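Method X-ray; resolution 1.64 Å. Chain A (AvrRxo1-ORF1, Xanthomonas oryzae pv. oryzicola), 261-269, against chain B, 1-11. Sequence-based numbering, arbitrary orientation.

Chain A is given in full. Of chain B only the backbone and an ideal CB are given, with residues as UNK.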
ATOM      1  N   GLU A 261     -25.479 -12.459  12.417  1.00 22.86           N
ATOM      2  CA  GLU A 261     -25.563 -11.238  11.632  1.00 21.61           C
ATOM      3  C   GLU A 261     -24.167 -10.711  11.317  1.00 21.13           C
ATOM      4  O   GLU A 261     -23.374 -10.478  12.233  1.00 19.00           O
ATOM      5  CB  GLU A 261     -26.379 -10.193  12.394  1.00 27.13           C
ATOM      6  CG  GLU A 261     -26.610  -8.900  11.638  1.00 33.53           C
ATOM      7  CD  GLU A 261     -27.982  -8.290  11.907  1.00 37.35           C
ATOM      8  OE1 GLU A 261     -28.954  -9.044  12.136  1.00 38.66           O
ATOM      9  OE2 GLU A 261     -28.084  -7.045  11.890  1.00 43.23           O
ATOM     10  N   PHE A 262     -23.870 -10.532  10.029  1.00 19.57           N
ATOM     11  CA  PHE A 262     -22.570 -10.013   9.585  1.00 18.50           C
ATOM     12  C   PHE A 262     -22.625  -8.517   9.294  1.00 18.22           C
ATOM     13  O   PHE A 262     -23.487  -8.050   8.548  1.00 18.49           O
ATOM     14  CB  PHE A 262     -22.101 -10.768   8.339  1.00 17.72           C
ATOM     15  CG  PHE A 262     -20.852 -10.205   7.719  1.00 15.82           C
ATOM     16  CD1 PHE A 262     -19.639 -10.219   8.409  1.00 15.69           C
ATOM     17  CD2 PHE A 262     -20.878  -9.679   6.442  1.00 20.69           C
ATOM     18  CE1 PHE A 262     -18.486  -9.719   7.834  1.00 17.41           C
ATOM     19  CE2 PHE A 262     -19.724  -9.158   5.869  1.00 20.73           C
ATOM     20  CZ  PHE A 262     -18.533  -9.184   6.553  1.00 19.78           C
ATOM     21  N   SER A 263     -21.716  -7.759   9.904  1.00 15.93           N
ATOM     22  CA  SER A 263     -21.654  -6.324   9.725  1.00 17.51           C
ATOM     23  C   SER A 263     -20.215  -5.910   9.530  1.00 17.80           C
ATOM     24  O   SER A 263     -19.305  -6.575   9.999  1.00 17.19           O
ATOM     25  CB  SER A 263     -22.174  -5.622  10.979  1.00 20.53           C
ATOM     26  OG  SER A 263     -23.535  -5.933  11.185  1.00 27.57           O
ATOM     27  N   VAL A 264     -20.004  -4.806   8.837  1.00 16.88           N
ATOM     28  CA  VAL A 264     -18.656  -4.269   8.698  1.00 15.40           C
ATOM     29  C   VAL A 264     -18.645  -2.888   9.300  1.00 16.48           C
ATOM     30  O   VAL A 264     -19.064  -1.924   8.667  1.00 18.31           O
ATOM     31  CB  VAL A 264     -18.218  -4.211   7.226  1.00 17.17           C
ATOM     32  CG1 VAL A 264     -16.790  -3.636   7.115  1.00 16.54           C
ATOM     33  CG2 VAL A 264     -18.265  -5.598   6.620  1.00 17.62           C
ATOM     34  N   GLU A 265     -18.172  -2.803  10.537  1.00 16.22           N
ATOM     35  CA  GLU A 265     -18.148  -1.532  11.255  1.00 16.96           C
ATOM     36  C   GLU A 265     -17.123  -0.530  10.722  1.00 20.27           C
ATOM     37  O   GLU A 265     -17.298   0.679  10.900  1.00 19.94           O
ATOM     38  CB  GLU A 265     -17.914  -1.787  12.744  1.00 17.30           C
ATOM     39  CG  GLU A 265     -19.075  -2.514  13.450  1.00 18.80           C
ATOM     40  CD  GLU A 265     -19.036  -4.021  13.293  1.00 18.28           C
ATOM     41  OE1 GLU A 265     -19.998  -4.694  13.741  1.00 23.76           O
ATOM     42  OE2 GLU A 265     -18.037  -4.541  12.754  1.00 17.55           O
ATOM     43  N   ASN A 266     -16.056  -1.004  10.079  1.00 17.60           N
ATOM     44  CA  ASN A 266     -15.082  -0.078   9.493  1.00 16.90           C
ATOM     45  C   ASN A 266     -14.549  -0.636   8.191  1.00 18.18           C
ATOM     46  O   ASN A 266     -13.599  -1.418   8.177  1.00 17.09           O
ATOM     47  CB  ASN A 266     -13.934   0.194  10.474  1.00 17.65           C
ATOM     48  CG  ASN A 266     -13.046   1.358  10.048  1.00 21.71           C
ATOM     49  OD1 ASN A 266     -12.592   1.434   8.910  1.00 21.65           O
ATOM     50  ND2 ASN A 266     -12.800   2.273  10.977  1.00 28.23           N
ATOM     51  N   ALA A 267     -15.192  -0.250   7.099  1.00 18.01           N
ATOM     52  CA  ALA A 267     -14.876  -0.781   5.779  1.00 20.67           C
ATOM     53  C   ALA A 267     -13.464  -0.474   5.311  1.00 19.22           C
ATOM     54  O   ALA A 267     -12.839  -1.305   4.663  1.00 18.80           O
ATOM     55  CB  ALA A 267     -15.887  -0.285   4.758  1.00 22.18           C
ATOM     56  N   GLU A 268     -12.959   0.711   5.640  1.00 18.08           N
ATOM     57  CA  GLU A 268     -11.598   1.078   5.263  1.00 19.97           C
ATOM     58  C   GLU A 268     -10.588   0.145   5.897  1.00 18.72           C
ATOM     59  O   GLU A 268      -9.702  -0.388   5.234  1.00 19.09           O
ATOM     60  CB  GLU A 268     -11.292   2.502   5.735  1.00 24.55           C
ATOM     61  CG  GLU A 268      -9.882   2.964   5.419  1.00 33.70           C
ATOM     62  CD  GLU A 268      -9.667   4.437   5.706  1.00 44.28           C
ATOM     63  OE1 GLU A 268     -10.436   5.014   6.507  1.00 46.14           O
ATOM     64  OE2 GLU A 268      -8.731   5.017   5.111  1.00 50.75           O
ATOM     65  N   LEU A 269     -10.705  -0.035   7.207  1.00 18.12           N
ATOM     66  CA  LEU A 269      -9.809  -0.948   7.883  1.00 16.71           C
ATOM     67  C   LEU A 269      -9.995  -2.388   7.411  1.00 17.43           C
ATOM     68  O   LEU A 269      -9.023  -3.127   7.332  1.00 16.65           O
ATOM     69  CB  LEU A 269      -9.946  -0.855   9.407  1.00 18.70           C
ATOM     70  CG  LEU A 269      -9.095   0.194  10.112  1.00 25.30           C
ATOM     71  CD1 LEU A 269      -9.414   0.160  11.604  1.00 21.57           C
ATOM     72  CD2 LEU A 269      -7.613  -0.073   9.855  1.00 25.37           C
TER
ATOM     73  N   UNK B   1     -16.869   5.546  10.782  1.00 37.28           N
ATOM     74  CA  UNK B   1     -17.741   5.647   9.622  1.00 38.14           C
ATOM     75  C   UNK B   1     -19.005   4.804   9.783  1.00 34.20           C
ATOM     76  O   UNK B   1     -19.133   4.012  10.715  1.00 36.40           O
ATOM     77  CB  UNK B   1     -16.986   5.220   8.362  1.00 38.14           C
ATOM     78  N   UNK B   2     -19.941   5.024   8.869  1.00 31.52           N
ATOM     79  CA  UNK B   2     -21.164   4.245   8.722  1.00 30.05           C
ATOM     80  C   UNK B   2     -20.904   2.735   8.664  1.00 26.46           C
ATOM     81  O   UNK B   2     -20.091   2.280   7.860  1.00 28.72           O
ATOM     82  CB  UNK B   2     -21.906   4.688   7.459  1.00 30.05           C
ATOM     83  N   UNK B   3     -21.596   1.963   9.499  1.00 26.88           N
ATOM     84  CA  UNK B   3     -21.468   0.504   9.475  1.00 23.55           C
ATOM     85  C   UNK B   3     -22.220  -0.071   8.275  1.00 22.87           C
ATOM     86  O   UNK B   3     -23.387   0.256   8.069  1.00 25.31           O
ATOM     87  CB  UNK B   3     -21.994  -0.106  10.776  1.00 23.55           C
ATOM     88  N   UNK B   4     -21.561  -0.924   7.485  1.00 20.62           N
ATOM     89  CA  UNK B   4     -22.244  -1.660   6.414  1.00 20.32           C
ATOM     90  C   UNK B   4     -22.992  -2.830   7.032  1.00 20.38           C
ATOM     91  O   UNK B   4     -22.431  -3.568   7.843  1.00 18.66           O
ATOM     92  CB  UNK B   4     -21.256  -2.147   5.352  1.00 20.32           C
ATOM     93  N   UNK B   5     -24.258  -2.996   6.651  1.00 20.17           N
ATOM     94  CA  UNK B   5     -25.118  -4.013   7.239  1.00 22.76           C
ATOM     95  C   UNK B   5     -25.752  -4.814   6.119  1.00 20.76           C
ATOM     96  O   UNK B   5     -25.680  -4.404   4.954  1.00 22.23           O
ATOM     97  CB  UNK B   5     -26.186  -3.388   8.139  1.00 22.76           C
ATOM     98  N   UNK B   6     -26.354  -5.947   6.470  1.00 22.12           N
ATOM     99  CA  UNK B   6     -27.140  -6.725   5.529  1.00 24.59           C
ATOM    100  C   UNK B   6     -26.500  -6.990   4.184  1.00 24.40           C
ATOM    101  O   UNK B   6     -25.354  -7.448   4.087  1.00 20.81           O
ATOM    102  CB  UNK B   6     -28.475  -6.015   5.297  1.00 24.59           C
ATOM    103  N   UNK B   7     -27.242  -6.687   3.125  1.00 21.59           N
ATOM    104  CA  UNK B   7     -26.791  -7.018   1.785  1.00 22.88           C
ATOM    105  C   UNK B   7     -25.526  -6.265   1.410  1.00 20.29           C
ATOM    106  O   UNK B   7     -24.676  -6.809   0.689  1.00 21.79           O
ATOM    107  CB  UNK B   7     -27.896  -6.719   0.769  1.00 22.88           C
ATOM    108  N   UNK B   8     -25.401  -5.020   1.877  1.00 21.37           N
ATOM    109  CA  UNK B   8     -24.216  -4.220   1.559  1.00 21.21           C
ATOM    110  C   UNK B   8     -22.972  -4.835   2.200  1.00 18.38           C
ATOM    111  O   UNK B   8     -21.914  -4.904   1.576  1.00 18.62           O
ATOM    112  CB  UNK B   8     -24.398  -2.776   2.031  1.00 21.21           C
ATOM    113  N   UNK B   9     -23.096  -5.284   3.445  1.00 20.17           N
ATOM    114  CA  UNK B   9     -21.955  -5.912   4.107  1.00 16.92           C
ATOM    115  C   UNK B   9     -21.550  -7.176   3.361  1.00 17.17           C
ATOM    116  O   UNK B   9     -20.370  -7.402   3.103  1.00 17.93           O
ATOM    117  CB  UNK B   9     -22.284  -6.235   5.566  1.00 16.92           C
ATOM    118  N   UNK B  10     -22.536  -7.998   2.997  1.00 19.47           N
ATOM    119  CA  UNK B  10     -22.238  -9.233   2.285  1.00 18.70           C
ATOM    120  C   UNK B  10     -21.577  -8.990   0.936  1.00 18.65           C
ATOM    121  O   UNK B  10     -20.655  -9.710   0.567  1.00 20.49           O
ATOM    122  CB  UNK B  10     -23.522 -10.041   2.088  1.00 18.70           C
ATOM    123  N   UNK B  11     -22.052  -7.987   0.205  1.00 19.98           N
ATOM    124  CA  UNK B  11     -21.477  -7.692  -1.106  1.00 20.13           C
ATOM    125  C   UNK B  11     -20.070  -7.111  -0.975  1.00 21.50           C
ATOM    126  O   UNK B  11     -19.185  -7.438  -1.764  1.00 20.66           O
ATOM    127  CB  UNK B  11     -22.376  -6.721  -1.873  1.00 20.13           C
TER

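The N-terminal segment of chain B runs antiparallel to A:Phe262–A:Asn266 and then turns into a helix. At position 1 the CA-to-CB bond points toward chain A, yet the ideal CB is still 5.2 Å from A:Glu265 O. Beyond it lie the methyl of A:Ala267 and the first turn of the helix that A:Asn266 caps by accepting from A:Leu269 N. A long, flexible, largely apolar side chain would suit this distance. The residue is B:Met1, modelled as selenomethionine: its CE packs 3.6 Å from A:Ala267 CB, and its SE lies 3.8 Å from A:Glu268 N.

Position 2 points away and its ideal CB meets nothing of the chain A stretch, so many side chains, polar ones included, would fit. It is B:Lys2, whose side chain makes no contact with that stretch. Its backbone does more: a water donates to B:Lys2 O and A:Val264 O and accepts from A:Ala267 N.

At position 3 the bond points sideways, and the ideal CB is 4.0 Å from A:Val264 O and 4.1 Å from A:Glu265 CA. Small or beta-branched side chains such as serine, threonine or valine are reasonable. B:Thr3 places OG1 3.6 Å from A:Glu265 CA and CG2 4.0 Å from A:Ser263 CB; OG1 also donates to a water that in turn donates to A:Glu265 O and B:Met1 O.

Position 4 is the anchor of the backbone. Its N donates to A:Val264 O and its O accepts from A:Val264 N, both at 2.9 Å, forming a single antiparallel bridge; any residue but proline, which has no N-H to give to A:Val264 O, could make it at the extended phi/psi of -79/132. With A:Val264 and A:Ala267 nearby, an aliphatic side chain is favoured. B:Leu4 brings CB to 4.1 Å from A:Val264 CB and CD1 to 4.0 Å from A:Ala267 CB.

Position 5 is extended and points sideways, with its ideal CB 4.8 Å from A:Ser263 OG; the choice is loose. The side chain of B:Thr5 comes no closer than 4.6 Å, from CG2 to A:Ser263 OG, while its carbonyl accepts from the amide of position 9.

Position 6 has phi/psi of 48/-129, and the positive phi favours glycine. B:Gly6 is joined to A:Phe262 O by two waters, one accepting from B:Gly6 N and the other donating to B:Gly6 O.

Positions 7 and 8 are helical and out of reach, leaving the choice open; they are B:Ala7 and B:Asp8.

At position 9 the bond points toward chain A, with the ideal CB 3.7 Å from A:Phe262 O and 4.2 Å from both A:Val264 CG2 and A:Ser263 CA. Little room remains, so alanine, glycine or perhaps serine is expected. B:Ala9 sets CB 3.8 Å from A:Phe262 CD2, and its O meets the ring edge 3.3 Å from A:Phe262 CE2.

At position 10 the CA-to-CB bond points sideways, and the ideal CB is 5.1 Å from A:Phe262 CD2, where a longer apolar chain could reach the ring. B:Leu10 does so, with CD2 4.0 Å from A:Phe262 CD2. Position 11 points away and is unconstrained here; it is B:Glu11.

Chain B, residues 1-11: MKTLTGADALE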
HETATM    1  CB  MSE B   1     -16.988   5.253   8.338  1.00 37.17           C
HETATM    2  CG  MSE B   1     -16.447   3.816   8.322  1.00 31.73           C
HETATM    3 SE   MSE B   1     -15.173   3.496   6.875  1.00 44.82          SE
HETATM    4  CE  MSE B   1     -16.437   3.226   5.430  1.00 36.34           C
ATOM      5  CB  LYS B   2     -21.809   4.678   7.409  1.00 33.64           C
ATOM      6  CG  LYS B   2     -20.788   5.230   6.400  1.00 38.79           C
ATOM      7  CD  LYS B   2     -20.769   6.774   6.362  1.00 37.13           C
ATOM      8  CE  LYS B   2     -19.368   7.352   6.597  1.00 40.58           C
ATOM      9  NZ  LYS B   2     -18.404   7.004   5.514  1.00 42.97           N
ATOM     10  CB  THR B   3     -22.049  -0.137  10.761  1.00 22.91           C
ATOM     11  OG1 THR B   3     -21.239   0.214  11.894  1.00 24.26           O
ATOM     12  CG2 THR B   3     -22.078  -1.641  10.639  1.00 22.31           C
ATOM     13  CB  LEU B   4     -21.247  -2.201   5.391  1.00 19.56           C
ATOM     14  CG  LEU B   4     -20.248  -1.219   4.803  1.00 22.57           C
ATOM     15  CD1 LEU B   4     -19.363  -1.910   3.778  1.00 22.18           C
ATOM     16  CD2 LEU B   4     -20.981  -0.071   4.171  1.00 25.19           C
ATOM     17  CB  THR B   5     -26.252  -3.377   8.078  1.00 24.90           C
ATOM     18  OG1 THR B   5     -27.125  -2.644   7.212  1.00 26.48           O
ATOM     19  CG2 THR B   5     -25.685  -2.432   9.137  1.00 24.17           C
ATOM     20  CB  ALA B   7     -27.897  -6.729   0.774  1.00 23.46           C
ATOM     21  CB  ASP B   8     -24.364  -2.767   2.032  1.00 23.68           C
ATOM     22  CG  ASP B   8     -25.364  -1.972   1.208  1.00 32.42           C
ATOM     23  OD1 ASP B   8     -25.574  -2.305   0.026  1.00 33.15           O
ATOM     24  OD2 ASP B   8     -25.927  -1.000   1.755  1.00 38.76           O
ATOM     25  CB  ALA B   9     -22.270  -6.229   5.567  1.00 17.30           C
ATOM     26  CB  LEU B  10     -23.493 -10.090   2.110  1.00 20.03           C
ATOM     27  CG  LEU B  10     -23.963 -10.835   3.358  1.00 23.58           C
ATOM     28  CD1 LEU B  10     -25.327 -11.487   3.105  1.00 25.63           C
ATOM     29  CD2 LEU B  10     -22.947 -11.879   3.771  1.00 21.97           C
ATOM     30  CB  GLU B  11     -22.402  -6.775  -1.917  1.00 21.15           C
ATOM     31  CG  GLU B  11     -21.957  -6.539  -3.370  1.00 25.39           C
ATOM     32  CD  GLU B  11     -22.101  -7.768  -4.269  1.00 31.84           C
ATOM     33  OE1 GLU B  11     -22.648  -8.797  -3.820  1.00 29.93           O
ATOM     34  OE2 GLU B  11     -21.665  -7.699  -5.444  1.00 31.33           O
TER
HETATM   35  O   HOH W   1     -25.924  -6.742   9.218  1.00 27.87           O
HETATM   36  O   HOH W   2     -24.680  -9.101   6.270  1.00 20.89           O
HETATM   37  O   HOH W   3     -17.981   0.550   7.456  1.00 22.87           O
HETATM   38  O   HOH W   4     -19.362   2.313  12.411  1.00 28.68           O
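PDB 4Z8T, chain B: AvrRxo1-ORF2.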